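Local coordinates for protein aminoglycoside phosphotransferase (Streptomyces rimosus subsp. rimosus ATCC 10970, PDB 6FUX) that probably inactivates the aminoglycoside antibiotic streptomycin by transferring a phosphate group to it from a nucleotide, leaving ADP, at residues S136-V141 and L264-L269; L192-L197 and F207-R212. All coordinates share one frame; numbering follows the deposited sequence.

Contact 1 of 2, residues S136-V141 and L264-L269; sequences SMARDV and LHLDPL. With SRY (streptomycin), chain D.
A138 packs on L266 and L269 where helix 131-143 meets residues 264-269, at the C-terminal end of helix 257-266, in the helical C-terminal lobe of this kinase-like fold and beside the streptomycin site. The apolar part is small: the methyl CB of A138 lies 3.8 Å from CD1 of L266 and 3.9 Å from CB of L269. L266 has CG anti to its backbone nitrogen (chi1 175°), which carries the CD1 branch to that methyl, and L165 and L168 of helix 161-168 cover the same cluster.

The polar part centres on one backbone oxygen. L269 O receives a C-H...O contact from A138 CA at 3.3 Å, with 155° at the hydrogen, while V141 meets it alongside, its CB also 3.3 Å from L269 O and both methyls close by.

On the antibiotic side, D267 OD2 lies 2.7 Å from OG2 of streptomycin; the same oxygen takes a hydrogen bond from W271 NE1.

Buried by the contact with no conventional hydrogen-bond partner, L269 O is met across it by carbon-bound hydrogens alone, so the two segments are probably held here mainly by close fit and dispersion, with at most weak electrostatic help from A138 CA.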
ATOM      1  N   SER A 136     -10.126 -13.645   4.309  1.00 25.98           N
ATOM      2  CA  SER A 136     -11.548 -13.391   4.477  1.00 27.84           C
ATOM      3  C   SER A 136     -12.026 -12.289   3.546  1.00 28.23           C
ATOM      4  O   SER A 136     -13.159 -12.452   2.985  1.00 27.66           O
ATOM      5  CB  SER A 136     -11.930 -13.079   5.920  1.00 31.39           C
ATOM      6  OG  SER A 136     -11.620 -14.211   6.729  1.00 34.47           O
ATOM      7  N   MET A 137     -11.233 -11.189   3.444  1.00 28.10           N
ATOM      8  CA  MET A 137     -11.617 -10.131   2.497  1.00 29.79           C
ATOM      9  C   MET A 137     -11.681 -10.716   1.090  1.00 27.52           C
ATOM     10  O   MET A 137     -12.644 -10.433   0.301  1.00 26.74           O
ATOM     11  CB  MET A 137     -10.639  -8.967   2.558  1.00 31.74           C
ATOM     12  CG  MET A 137     -10.644  -8.284   3.874  1.00 36.12           C
ATOM     13  SD  MET A 137      -9.475  -6.844   3.812  1.00 41.63           S
ATOM     14  CE  MET A 137     -10.029  -6.164   2.268  1.00 34.40           C
ATOM     15  N   ALA A 138     -10.709 -11.533   0.716  1.00 25.98           N
ATOM     16  CA  ALA A 138     -10.710 -12.072  -0.646  1.00 26.20           C
ATOM     17  C   ALA A 138     -11.982 -12.911  -0.930  1.00 27.48           C
ATOM     18  O   ALA A 138     -12.565 -12.948  -2.076  1.00 29.32           O
ATOM     19  CB  ALA A 138      -9.482 -12.910  -0.907  1.00 25.82           C
ATOM     20  N   ARG A 139     -12.370 -13.714   0.069  1.00 27.46           N
ATOM     21  CA  ARG A 139     -13.568 -14.583  -0.064  1.00 31.01           C
ATOM     22  C   ARG A 139     -14.779 -13.703  -0.385  1.00 30.77           C
ATOM     23  O   ARG A 139     -15.631 -14.096  -1.244  1.00 34.43           O
ATOM     24  CB  ARG A 139     -13.792 -15.318   1.263  1.00 33.43           C
ATOM     25  CG  ARG A 139     -12.895 -16.529   1.495  1.00 34.49           C
ATOM     26  CD  ARG A 139     -13.515 -17.529   2.482  0.50 34.18           C
ATOM     27  NE  ARG A 139     -13.723 -16.951   3.797  0.50 31.36           N
ATOM     28  CZ  ARG A 139     -12.994 -17.246   4.895  0.50 31.74           C
ATOM     29  NH1 ARG A 139     -12.151 -18.264   4.890  0.50 29.84           N
ATOM     30  NH2 ARG A 139     -13.074 -16.464   5.964  0.50 31.99           N
ATOM     31  N   ASP A 140     -14.873 -12.578   0.324  1.00 31.69           N
ATOM     32  CA  ASP A 140     -15.986 -11.607   0.236  1.00 33.62           C
ATOM     33  C   ASP A 140     -16.045 -10.924  -1.146  1.00 33.18           C
ATOM     34  O   ASP A 140     -17.102 -10.830  -1.841  1.00 34.07           O
ATOM     35  CB  ASP A 140     -15.851 -10.551   1.302  1.00 34.45           C
ATOM     36  CG  ASP A 140     -16.898  -9.450   1.209  1.00 39.54           C
ATOM     37  OD1 ASP A 140     -18.063  -9.784   1.047  1.00 42.31           O
ATOM     38  OD2 ASP A 140     -16.507  -8.257   1.245  1.00 46.13           O
ATOM     39  N   VAL A 141     -14.872 -10.469  -1.597  1.00 30.90           N
ATOM     40  CA  VAL A 141     -14.768  -9.774  -2.880  1.00 29.37           C
ATOM     41  C   VAL A 141     -15.105 -10.748  -3.975  1.00 30.28           C
ATOM     42  O   VAL A 141     -15.859 -10.413  -4.939  1.00 31.29           O
ATOM     43  CB  VAL A 141     -13.347  -9.178  -3.077  1.00 29.79           C
ATOM     44  CG1 VAL A 141     -13.184  -8.621  -4.497  1.00 30.41           C
ATOM     45  CG2 VAL A 141     -13.035  -8.091  -2.100  1.00 28.41           C
ATOM     46  N   LEU A 264       1.494 -12.339  -4.006  1.00 22.34           N
ATOM     47  CA  LEU A 264       1.237 -11.617  -5.238  1.00 24.40           C
ATOM     48  C   LEU A 264      -0.144 -12.009  -5.742  1.00 24.13           C
ATOM     49  O   LEU A 264      -0.861 -11.163  -6.339  1.00 25.51           O
ATOM     50  CB  LEU A 264       2.323 -11.884  -6.276  1.00 23.86           C
ATOM     51  CG  LEU A 264       2.138 -11.169  -7.614  1.00 25.42           C
ATOM     52  CD1 LEU A 264       2.208  -9.670  -7.397  1.00 25.26           C
ATOM     53  CD2 LEU A 264       3.195 -11.593  -8.561  1.00 25.88           C
ATOM     54  N   HIS A 265      -0.485 -13.303  -5.652  1.00 22.62           N
ATOM     55  CA  HIS A 265      -1.735 -13.825  -6.257  1.00 23.33           C
ATOM     56  C   HIS A 265      -2.947 -13.528  -5.366  1.00 24.08           C
ATOM     57  O   HIS A 265      -4.041 -13.340  -5.868  1.00 24.29           O
ATOM     58  CB  HIS A 265      -1.583 -15.298  -6.604  1.00 23.86           C
ATOM     59  CG  HIS A 265      -0.668 -15.525  -7.740  1.00 24.96           C
ATOM     60  ND1 HIS A 265      -0.498 -16.791  -8.212  1.00 26.76           N
ATOM     61  CD2 HIS A 265       0.078 -14.701  -8.519  1.00 25.68           C
ATOM     62  CE1 HIS A 265       0.307 -16.749  -9.270  1.00 28.21           C
ATOM     63  NE2 HIS A 265       0.723 -15.484  -9.416  1.00 26.98           N
ATOM     64  N   LEU A 266      -2.756 -13.350  -4.062  1.00 22.65           N
ATOM     65  CA  LEU A 266      -3.863 -13.058  -3.174  1.00 23.79           C
ATOM     66  C   LEU A 266      -4.247 -11.590  -3.269  1.00 24.24           C
ATOM     67  O   LEU A 266      -5.396 -11.303  -3.305  1.00 25.69           O
ATOM     68  CB  LEU A 266      -3.473 -13.384  -1.733  1.00 23.61           C
ATOM     69  CG  LEU A 266      -4.475 -13.022  -0.648  1.00 25.61           C
ATOM     70  CD1 LEU A 266      -5.819 -13.718  -0.888  1.00 28.16           C
ATOM     71  CD2 LEU A 266      -3.871 -13.424   0.700  1.00 28.79           C
ATOM     72  N   ASP A 267      -3.260 -10.702  -3.331  1.00 22.96           N
ATOM     73  CA  ASP A 267      -3.536  -9.288  -3.149  1.00 21.75           C
ATOM     74  C   ASP A 267      -4.645  -8.775  -4.080  1.00 23.09           C
ATOM     75  O   ASP A 267      -5.544  -8.084  -3.607  1.00 25.33           O
ATOM     76  CB  ASP A 267      -2.273  -8.477  -3.379  1.00 23.21           C
ATOM     77  CG  ASP A 267      -2.432  -7.037  -2.937  1.00 24.12           C
ATOM     78  OD1 ASP A 267      -2.243  -6.763  -1.702  1.00 29.86           O
ATOM     79  OD2 ASP A 267      -2.767  -6.189  -3.842  1.00 26.14           O
ATOM     80  N   PRO A 268      -4.565  -9.015  -5.380  1.00 23.27           N
ATOM     81  CA  PRO A 268      -5.635  -8.474  -6.227  1.00 24.45           C
ATOM     82  C   PRO A 268      -7.060  -8.883  -5.790  1.00 24.87           C
ATOM     83  O   PRO A 268      -8.059  -8.159  -6.147  1.00 25.86           O
ATOM     84  CB  PRO A 268      -5.289  -9.004  -7.587  1.00 25.72           C
ATOM     85  CG  PRO A 268      -4.334 -10.109  -7.394  1.00 25.33           C
ATOM     86  CD  PRO A 268      -3.603  -9.834  -6.118  1.00 24.63           C
ATOM     87  N   LEU A 269      -7.174 -10.086  -5.198  1.00 25.02           N
ATOM     88  CA  LEU A 269      -8.515 -10.650  -4.864  1.00 24.67           C
ATOM     89  C   LEU A 269      -9.106  -9.899  -3.674  1.00 25.69           C
ATOM     90  O   LEU A 269     -10.261 -10.174  -3.357  1.00 27.31           O
ATOM     91  CB  LEU A 269      -8.452 -12.153  -4.625  1.00 24.26           C
ATOM     92  CG  LEU A 269      -7.828 -12.939  -5.758  1.00 24.69           C
ATOM     93  CD1 LEU A 269      -7.806 -14.379  -5.396  1.00 26.01           C
ATOM     94  CD2 LEU A 269      -8.639 -12.751  -7.045  1.00 26.77           C
TER
HETATM   95  C11 SRY D 303       0.021  -4.841 -14.456  1.00 51.05           C
HETATM   96  N11 SRY D 303       0.150  -5.474 -15.692  1.00 56.10           N
HETATM   97  CA1 SRY D 303      -0.222  -5.209 -16.949  1.00 58.34           C
HETATM   98  NB1 SRY D 303       0.133  -6.180 -17.838  1.00 63.09           N
HETATM   99  NC1 SRY D 303      -0.854  -4.141 -17.295  1.00 58.10           N
HETATM  100  C21 SRY D 303      -0.697  -3.505 -14.093  1.00 48.03           C
HETATM  101  O21 SRY D 303      -1.482  -2.858 -15.065  1.00 50.40           O
HETATM  102  C31 SRY D 303      -1.284  -3.395 -12.730  1.00 44.45           C
HETATM  103  N31 SRY D 303      -1.675  -2.126 -12.180  1.00 44.31           N
HETATM  104  CD1 SRY D 303      -2.814  -1.441 -12.198  1.00 46.65           C
HETATM  105  NE1 SRY D 303      -2.871  -0.282 -11.596  1.00 49.92           N
HETATM  106  NF1 SRY D 303      -3.871  -1.800 -12.742  1.00 49.37           N
HETATM  107  C41 SRY D 303      -0.769  -4.374 -11.752  1.00 42.20           C
HETATM  108  O41 SRY D 303      -1.622  -4.333 -10.620  1.00 36.53           O
HETATM  109  C51 SRY D 303      -0.328  -5.823 -12.143  1.00 45.87           C
HETATM  110  O51 SRY D 303      -0.995  -6.963 -11.408  1.00 45.09           O
HETATM  111  C61 SRY D 303       0.003  -6.117 -13.592  1.00 52.73           C
HETATM  112  O61 SRY D 303      -0.630  -7.296 -14.210  1.00 58.33           O
HETATM  113  C12 SRY D 303      -1.064  -3.636  -9.445  1.00 33.80           C
HETATM  114  C22 SRY D 303      -1.873  -3.881  -8.270  1.00 32.15           C
HETATM  115  C32 SRY D 303      -1.204  -5.090  -7.575  1.00 31.57           C
HETATM  116  O32 SRY D 303      -0.634  -4.684  -6.287  1.00 30.00           O
HETATM  117  CG2 SRY D 303      -2.229  -6.238  -7.412  1.00 32.12           C
HETATM  118  OG2 SRY D 303      -3.108  -6.026  -6.532  0.50 30.76           O
HETATM  119  C42 SRY D 303      -0.038  -5.348  -8.532  1.00 33.38           C
HETATM  120  CH2 SRY D 303       1.243  -5.711  -7.759  1.00 34.28           C
HETATM  121  O42 SRY D 303       0.244  -4.166  -9.275  1.00 34.07           O
HETATM  122  O13 SRY D 303      -2.082  -2.850  -7.308  1.00 32.07           O
HETATM  123  C13 SRY D 303      -2.783  -1.696  -7.749  1.00 33.00           C
HETATM  124  C23 SRY D 303      -3.359  -1.040  -6.497  1.00 33.44           C
HETATM  125  N23 SRY D 303      -4.086  -1.867  -5.529  1.00 34.30           N
HETATM  126  CI3 SRY D 303      -5.139  -2.725  -6.157  1.00 36.28           C
HETATM  127  C33 SRY D 303      -2.301  -0.106  -5.895  1.00 32.82           C
HETATM  128  O33 SRY D 303      -2.659   0.430  -4.751  1.00 32.38           O
HETATM  129  C43 SRY D 303      -1.387   0.649  -6.892  1.00 34.43           C
HETATM  130  O43 SRY D 303      -0.237   1.253  -6.214  1.00 34.09           O
HETATM  131  C53 SRY D 303      -1.119  -0.031  -8.085  1.00 35.62           C
HETATM  132  O53 SRY D 303      -1.990  -0.991  -8.625  1.00 35.46           O
HETATM  133  C63 SRY D 303      -0.200   0.623  -9.091  1.00 37.81           C
HETATM  134  O63 SRY D 303      -0.295   0.002 -10.316  1.00 42.50           O

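Contact 2 of 2, residues L192-L197 and F207-R212. With ADP (adenosine-5'-diphosphate), chain C; SRY (streptomycin), chain D.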
ATOM      1  N   LEU A 192       5.195   0.460  -5.872  1.00 24.17           N
ATOM      2  CA  LEU A 192       6.063   1.639  -6.091  1.00 23.49           C
ATOM      3  C   LEU A 192       5.363   2.989  -5.971  1.00 23.33           C
ATOM      4  O   LEU A 192       6.035   3.910  -5.541  1.00 22.17           O
ATOM      5  CB  LEU A 192       6.798   1.554  -7.418  1.00 24.64           C
ATOM      6  CG  LEU A 192       7.875   0.446  -7.496  1.00 26.71           C
ATOM      7  CD1 LEU A 192       8.706   0.620  -8.738  1.00 29.65           C
ATOM      8  CD2 LEU A 192       8.763   0.511  -6.244  1.00 25.74           C
ATOM      9  N   PRO A 193       4.113   3.227  -6.417  1.00 22.07           N
ATOM     10  CA  PRO A 193       3.536   4.547  -6.259  1.00 22.16           C
ATOM     11  C   PRO A 193       3.401   5.007  -4.819  1.00 20.89           C
ATOM     12  O   PRO A 193       3.275   6.219  -4.649  1.00 21.81           O
ATOM     13  CB  PRO A 193       2.125   4.457  -6.802  1.00 22.98           C
ATOM     14  CG  PRO A 193       2.214   3.251  -7.782  1.00 23.74           C
ATOM     15  CD  PRO A 193       3.194   2.326  -7.132  1.00 22.57           C
ATOM     16  N   ASN A 194       3.507   4.126  -3.822  1.00 20.75           N
ATOM     17  CA  ASN A 194       3.294   4.460  -2.444  1.00 21.06           C
ATOM     18  C   ASN A 194       4.624   4.690  -1.752  1.00 20.59           C
ATOM     19  O   ASN A 194       4.628   4.905  -0.523  1.00 21.73           O
ATOM     20  CB  ASN A 194       2.408   3.450  -1.692  1.00 22.25           C
ATOM     21  CG  ASN A 194       1.026   3.320  -2.306  1.00 23.13           C
ATOM     22  OD1 ASN A 194       0.592   4.277  -2.987  1.00 24.72           O
ATOM     23  ND2 ASN A 194       0.456   2.109  -2.320  1.00 21.35           N
ATOM     24  N   ILE A 195       5.722   4.733  -2.536  1.00 19.73           N
ATOM     25  CA  ILE A 195       7.107   5.091  -1.978  1.00 20.00           C
ATOM     26  C   ILE A 195       7.559   6.386  -2.653  1.00 21.33           C
ATOM     27  O   ILE A 195       7.621   6.464  -3.891  1.00 22.63           O
ATOM     28  CB  ILE A 195       8.093   3.948  -2.243  1.00 21.69           C
ATOM     29  CG1 ILE A 195       7.553   2.650  -1.658  1.00 21.02           C
ATOM     30  CG2 ILE A 195       9.448   4.325  -1.706  1.00 21.93           C
ATOM     31  CD1 ILE A 195       8.354   1.453  -2.091  1.00 25.21           C
ATOM     32  N   ILE A 196       7.667   7.487  -1.906  1.00 19.62           N
ATOM     33  CA  ILE A 196       8.046   8.717  -2.480  1.00 21.17           C
ATOM     34  C   ILE A 196       9.537   8.896  -2.359  1.00 20.99           C
ATOM     35  O   ILE A 196      10.059   8.758  -1.226  1.00 20.92           O
ATOM     36  CB  ILE A 196       7.328   9.911  -1.793  1.00 20.68           C
ATOM     37  CG1 ILE A 196       5.814   9.635  -1.707  1.00 22.75           C
ATOM     38  CG2 ILE A 196       7.651  11.174  -2.518  1.00 21.91           C
ATOM     39  CD1 ILE A 196       5.206   9.379  -3.106  1.00 23.59           C
ATOM     40  N   LEU A 197      10.205   9.251  -3.438  1.00 21.10           N
ATOM     41  CA  LEU A 197      11.635   9.474  -3.458  1.00 23.59           C
ATOM     42  C   LEU A 197      11.979  10.979  -3.411  1.00 24.05           C
ATOM     43  O   LEU A 197      11.394  11.812  -4.077  1.00 25.02           O
ATOM     44  CB  LEU A 197      12.227   8.824  -4.685  1.00 24.38           C
ATOM     45  CG  LEU A 197      11.856   7.339  -4.899  1.00 24.97           C
ATOM     46  CD1 LEU A 197      12.480   6.861  -6.198  1.00 25.85           C
ATOM     47  CD2 LEU A 197      12.251   6.454  -3.715  1.00 24.93           C
ATOM     48  N   PHE A 207       6.673   7.145   2.865  1.00 20.55           N
ATOM     49  CA  PHE A 207       5.616   6.244   2.507  1.00 21.26           C
ATOM     50  C   PHE A 207       4.260   6.919   2.537  1.00 21.45           C
ATOM     51  O   PHE A 207       4.008   7.757   3.409  1.00 22.09           O
ATOM     52  CB  PHE A 207       5.634   5.063   3.461  1.00 20.46           C
ATOM     53  CG  PHE A 207       6.874   4.210   3.478  1.00 21.53           C
ATOM     54  CD1 PHE A 207       7.151   3.398   2.399  1.00 21.00           C
ATOM     55  CD2 PHE A 207       7.782   4.231   4.511  1.00 22.86           C
ATOM     56  CE1 PHE A 207       8.279   2.620   2.353  1.00 24.39           C
ATOM     57  CE2 PHE A 207       8.933   3.459   4.484  1.00 23.83           C
ATOM     58  CZ  PHE A 207       9.147   2.605   3.415  1.00 24.79           C
ATOM     59  N   ILE A 208       3.403   6.564   1.567  1.00 20.41           N
ATOM     60  CA  ILE A 208       2.042   7.094   1.548  1.00 21.08           C
ATOM     61  C   ILE A 208       1.042   5.917   1.462  1.00 20.02           C
ATOM     62  O   ILE A 208       1.445   4.751   1.197  1.00 21.09           O
ATOM     63  CB  ILE A 208       1.868   8.119   0.386  1.00 21.68           C
ATOM     64  CG1 ILE A 208       2.114   7.522  -0.990  1.00 22.53           C
ATOM     65  CG2 ILE A 208       2.652   9.427   0.629  1.00 22.96           C
ATOM     66  CD1 ILE A 208       1.422   8.264  -2.092  1.00 23.29           C
ATOM     67  N   ASP A 209      -0.275   6.220   1.473  1.00 21.07           N
ATOM     68  CA  ASP A 209      -1.330   5.191   1.232  1.00 23.31           C
ATOM     69  C   ASP A 209      -1.219   4.046   2.262  1.00 21.89           C
ATOM     70  O   ASP A 209      -0.983   2.892   1.958  1.00 22.34           O
ATOM     71  CB  ASP A 209      -1.281   4.723  -0.212  1.00 26.50           C
ATOM     72  CG  ASP A 209      -2.562   4.255  -0.848  0.50 27.60           C
ATOM     73  OD1 ASP A 209      -3.602   4.441  -0.209  0.50 28.33           O
ATOM     74  OD2 ASP A 209      -2.458   3.603  -1.953  0.50 30.68           O
ATOM     75  N   LEU A 210      -1.387   4.461   3.508  1.00 20.14           N
ATOM     76  CA  LEU A 210      -1.056   3.624   4.716  1.00 20.35           C
ATOM     77  C   LEU A 210      -2.266   2.896   5.327  1.00 19.65           C
ATOM     78  O   LEU A 210      -2.174   2.425   6.474  1.00 21.13           O
ATOM     79  CB  LEU A 210      -0.268   4.441   5.736  1.00 20.80           C
ATOM     80  CG  LEU A 210       1.106   4.909   5.320  1.00 21.53           C
ATOM     81  CD1 LEU A 210       1.521   6.115   6.124  1.00 23.25           C
ATOM     82  CD2 LEU A 210       2.091   3.787   5.504  1.00 23.64           C
ATOM     83  N   GLY A 211      -3.381   2.802   4.618  1.00 20.36           N
ATOM     84  CA  GLY A 211      -4.585   2.285   5.225  1.00 19.75           C
ATOM     85  C   GLY A 211      -4.612   0.781   5.474  1.00 19.36           C
ATOM     86  O   GLY A 211      -5.554   0.311   6.137  1.00 21.14           O
ATOM     87  N   ARG A 212      -3.635   0.059   4.938  1.00 19.68           N
ATOM     88  CA  ARG A 212      -3.459  -1.383   5.249  1.00 20.20           C
ATOM     89  C   ARG A 212      -2.251  -1.634   6.151  1.00 20.44           C
ATOM     90  O   ARG A 212      -1.780  -2.761   6.265  1.00 22.32           O
ATOM     91  CB  ARG A 212      -3.430  -2.220   3.968  1.00 20.64           C
ATOM     92  CG  ARG A 212      -4.773  -2.335   3.325  1.00 21.21           C
ATOM     93  CD  ARG A 212      -4.674  -3.095   2.025  1.00 22.34           C
ATOM     94  NE  ARG A 212      -5.993  -3.392   1.542  1.00 23.45           N
ATOM     95  CZ  ARG A 212      -6.323  -4.390   0.741  1.00 22.90           C
ATOM     96  NH1 ARG A 212      -5.381  -5.208   0.268  1.00 23.59           N
ATOM     97  NH2 ARG A 212      -7.631  -4.495   0.407  1.00 27.37           N
TER
HETATM   98  O5' ADP C 302      -3.597   8.298  -2.918  1.00 62.75           O
HETATM   99  C5' ADP C 302      -3.648   8.394  -4.410  1.00 56.99           C
HETATM  100  C4' ADP C 302      -2.527   9.261  -5.066  1.00 54.14           C
HETATM  101  O4' ADP C 302      -2.435  10.567  -4.476  1.00 50.02           O
HETATM  102  C3' ADP C 302      -1.034   8.732  -4.925  1.00 51.78           C
HETATM  103  O3' ADP C 302      -0.627   7.803  -5.924  1.00 47.77           O
HETATM  104  C2' ADP C 302      -0.011   9.875  -4.538  1.00 48.15           C
HETATM  105  O2' ADP C 302       1.111  10.530  -5.277  1.00 50.00           O
HETATM  106  C1' ADP C 302      -1.045  10.842  -3.989  1.00 45.20           C
HETATM  107  N9  ADP C 302      -0.978  11.052  -2.488  1.00 34.87           N
HETATM  108  C8  ADP C 302      -1.870  10.763  -1.497  1.00 34.87           C
HETATM  109  N7  ADP C 302      -1.475  11.240  -0.249  1.00 35.44           N
HETATM  110  C5  ADP C 302      -0.297  11.825  -0.494  1.00 32.13           C
HETATM  111  C6  ADP C 302       0.601  12.452   0.368  1.00 32.11           C
HETATM  112  N6  ADP C 302       0.029  12.535   1.738  1.00 31.54           N
HETATM  113  N1  ADP C 302       1.756  12.841  -0.331  1.00 26.60           N
HETATM  114  C2  ADP C 302       2.064  12.716  -1.614  1.00 31.96           C
HETATM  115  N3  ADP C 302       1.215  12.163  -2.522  1.00 33.53           N
HETATM  116  C4  ADP C 302       0.063  11.716  -1.974  1.00 33.28           C
HETATM  117  C11 SRY D 303       0.021  -4.841 -14.456  1.00 51.05           C
HETATM  118  N11 SRY D 303       0.150  -5.474 -15.692  1.00 56.10           N
HETATM  119  CA1 SRY D 303      -0.222  -5.209 -16.949  1.00 58.34           C
HETATM  120  NB1 SRY D 303       0.133  -6.180 -17.838  1.00 63.09           N
HETATM  121  NC1 SRY D 303      -0.854  -4.141 -17.295  1.00 58.10           N
HETATM  122  C21 SRY D 303      -0.697  -3.505 -14.093  1.00 48.03           C
HETATM  123  O21 SRY D 303      -1.482  -2.858 -15.065  1.00 50.40           O
HETATM  124  C31 SRY D 303      -1.284  -3.395 -12.730  1.00 44.45           C
HETATM  125  N31 SRY D 303      -1.675  -2.126 -12.180  1.00 44.31           N
HETATM  126  CD1 SRY D 303      -2.814  -1.441 -12.198  1.00 46.65           C
HETATM  127  NE1 SRY D 303      -2.871  -0.282 -11.596  1.00 49.92           N
HETATM  128  NF1 SRY D 303      -3.871  -1.800 -12.742  1.00 49.37           N
HETATM  129  C41 SRY D 303      -0.769  -4.374 -11.752  1.00 42.20           C
HETATM  130  O41 SRY D 303      -1.622  -4.333 -10.620  1.00 36.53           O
HETATM  131  C51 SRY D 303      -0.328  -5.823 -12.143  1.00 45.87           C
HETATM  132  O51 SRY D 303      -0.995  -6.963 -11.408  1.00 45.09           O
HETATM  133  C61 SRY D 303       0.003  -6.117 -13.592  1.00 52.73           C
HETATM  134  O61 SRY D 303      -0.630  -7.296 -14.210  1.00 58.33           O
HETATM  135  C12 SRY D 303      -1.064  -3.636  -9.445  1.00 33.80           C
HETATM  136  C22 SRY D 303      -1.873  -3.881  -8.270  1.00 32.15           C
HETATM  137  C32 SRY D 303      -1.204  -5.090  -7.575  1.00 31.57           C
HETATM  138  O32 SRY D 303      -0.634  -4.684  -6.287  1.00 30.00           O
HETATM  139  CG2 SRY D 303      -2.229  -6.238  -7.412  1.00 32.12           C
HETATM  140  OG2 SRY D 303      -3.108  -6.026  -6.532  0.50 30.76           O
HETATM  141  C42 SRY D 303      -0.038  -5.348  -8.532  1.00 33.38           C
HETATM  142  CH2 SRY D 303       1.243  -5.711  -7.759  1.00 34.28           C
HETATM  143  O42 SRY D 303       0.244  -4.166  -9.275  1.00 34.07           O
HETATM  144  O13 SRY D 303      -2.082  -2.850  -7.308  1.00 32.07           O
HETATM  145  C13 SRY D 303      -2.783  -1.696  -7.749  1.00 33.00           C
HETATM  146  C23 SRY D 303      -3.359  -1.040  -6.497  1.00 33.44           C
HETATM  147  N23 SRY D 303      -4.086  -1.867  -5.529  1.00 34.30           N
HETATM  148  CI3 SRY D 303      -5.139  -2.725  -6.157  1.00 36.28           C
HETATM  149  C33 SRY D 303      -2.301  -0.106  -5.895  1.00 32.82           C
HETATM  150  O33 SRY D 303      -2.659   0.430  -4.751  1.00 32.38           O
HETATM  151  C43 SRY D 303      -1.387   0.649  -6.892  1.00 34.43           C
HETATM  152  O43 SRY D 303      -0.237   1.253  -6.214  1.00 34.09           O
HETATM  153  C53 SRY D 303      -1.119  -0.031  -8.085  1.00 35.62           C
HETATM  154  O53 SRY D 303      -1.990  -0.991  -8.625  1.00 35.46           O
HETATM  155  C63 SRY D 303      -0.200   0.623  -9.091  1.00 37.81           C
HETATM  156  O63 SRY D 303      -0.295   0.002 -10.316  1.00 42.50           O
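The kinase-like active-site loops, where N194 and D209 face each other between the nucleotide and the antibiotic, give this contact its setting. The two side chains pass at a slant with amide and carboxylate planes 84° apart, and in one of the two conformers of D209 its CB sits 3.4 Å from CG of N194. In that conformer D209 OD2 lies 3.3 Å from both OD1 and ND2 of N194, a tentative placing that claims no bond. N194 ND2 donates to D189 O, which fixes one side of the amide. An alanine here would remove that donor and would probably leave D189 O without its mate and the D209 carboxylate with more room to turn.

N194 lies in an H-G-D-x-x-x-x-N sequence and D209 in an I-D-L-G one, the counterparts of the protein-kinase catalytic loop and DFG motif, whose Asn and Asp hold magnesium in relatives. Behind them the backbone closes as a short antiparallel sheet: I208 N donates to N194 O at 2.9 Å, and I195 and F207 form a non-hydrogen-bonded pair. Side by side, these two bring I195 CG1 4.1 Å from CE1 of the F207 ring, while N194 O lies at the ring edge.

I208 reaches the nucleotide. Its CG1 is held between backbone nitrogen and carbonyl carbon (chi1 61°), leaving CD1 in tight contact with C2' of ADP at 3.3 Å and CG2 3.7 Å from adenine N1. I196 CG1 packs on I208 CG2, the two side chains roughly perpendicular. P193 CG, on the antibiotic side of the same segment, lies 3.5 Å from O43 of streptomycin.

Overall arrangement
The centres of the two contacts lie 20 Å apart, that of contact 2 about 6 Å from the centre of the folded chain and that of contact 1 about 14 Å from it. In sequence, contact 2 is nested inside the loop closed by contact 1: helix 131-143 comes first, then 192-197 and 207-212, and finally 264-269. R212 bridges them, with NH2 3.5 Å from CE of M137, and helix 218-233 packs against both. Both contacts touch streptomycin, and contact 2 alone also touches ADP. The arrangement joins the helical, antibiotic-binding side to the three-stranded sheet of 93-94, 195-197 and 204-207, consistent with phosphate transfer between the two ligands.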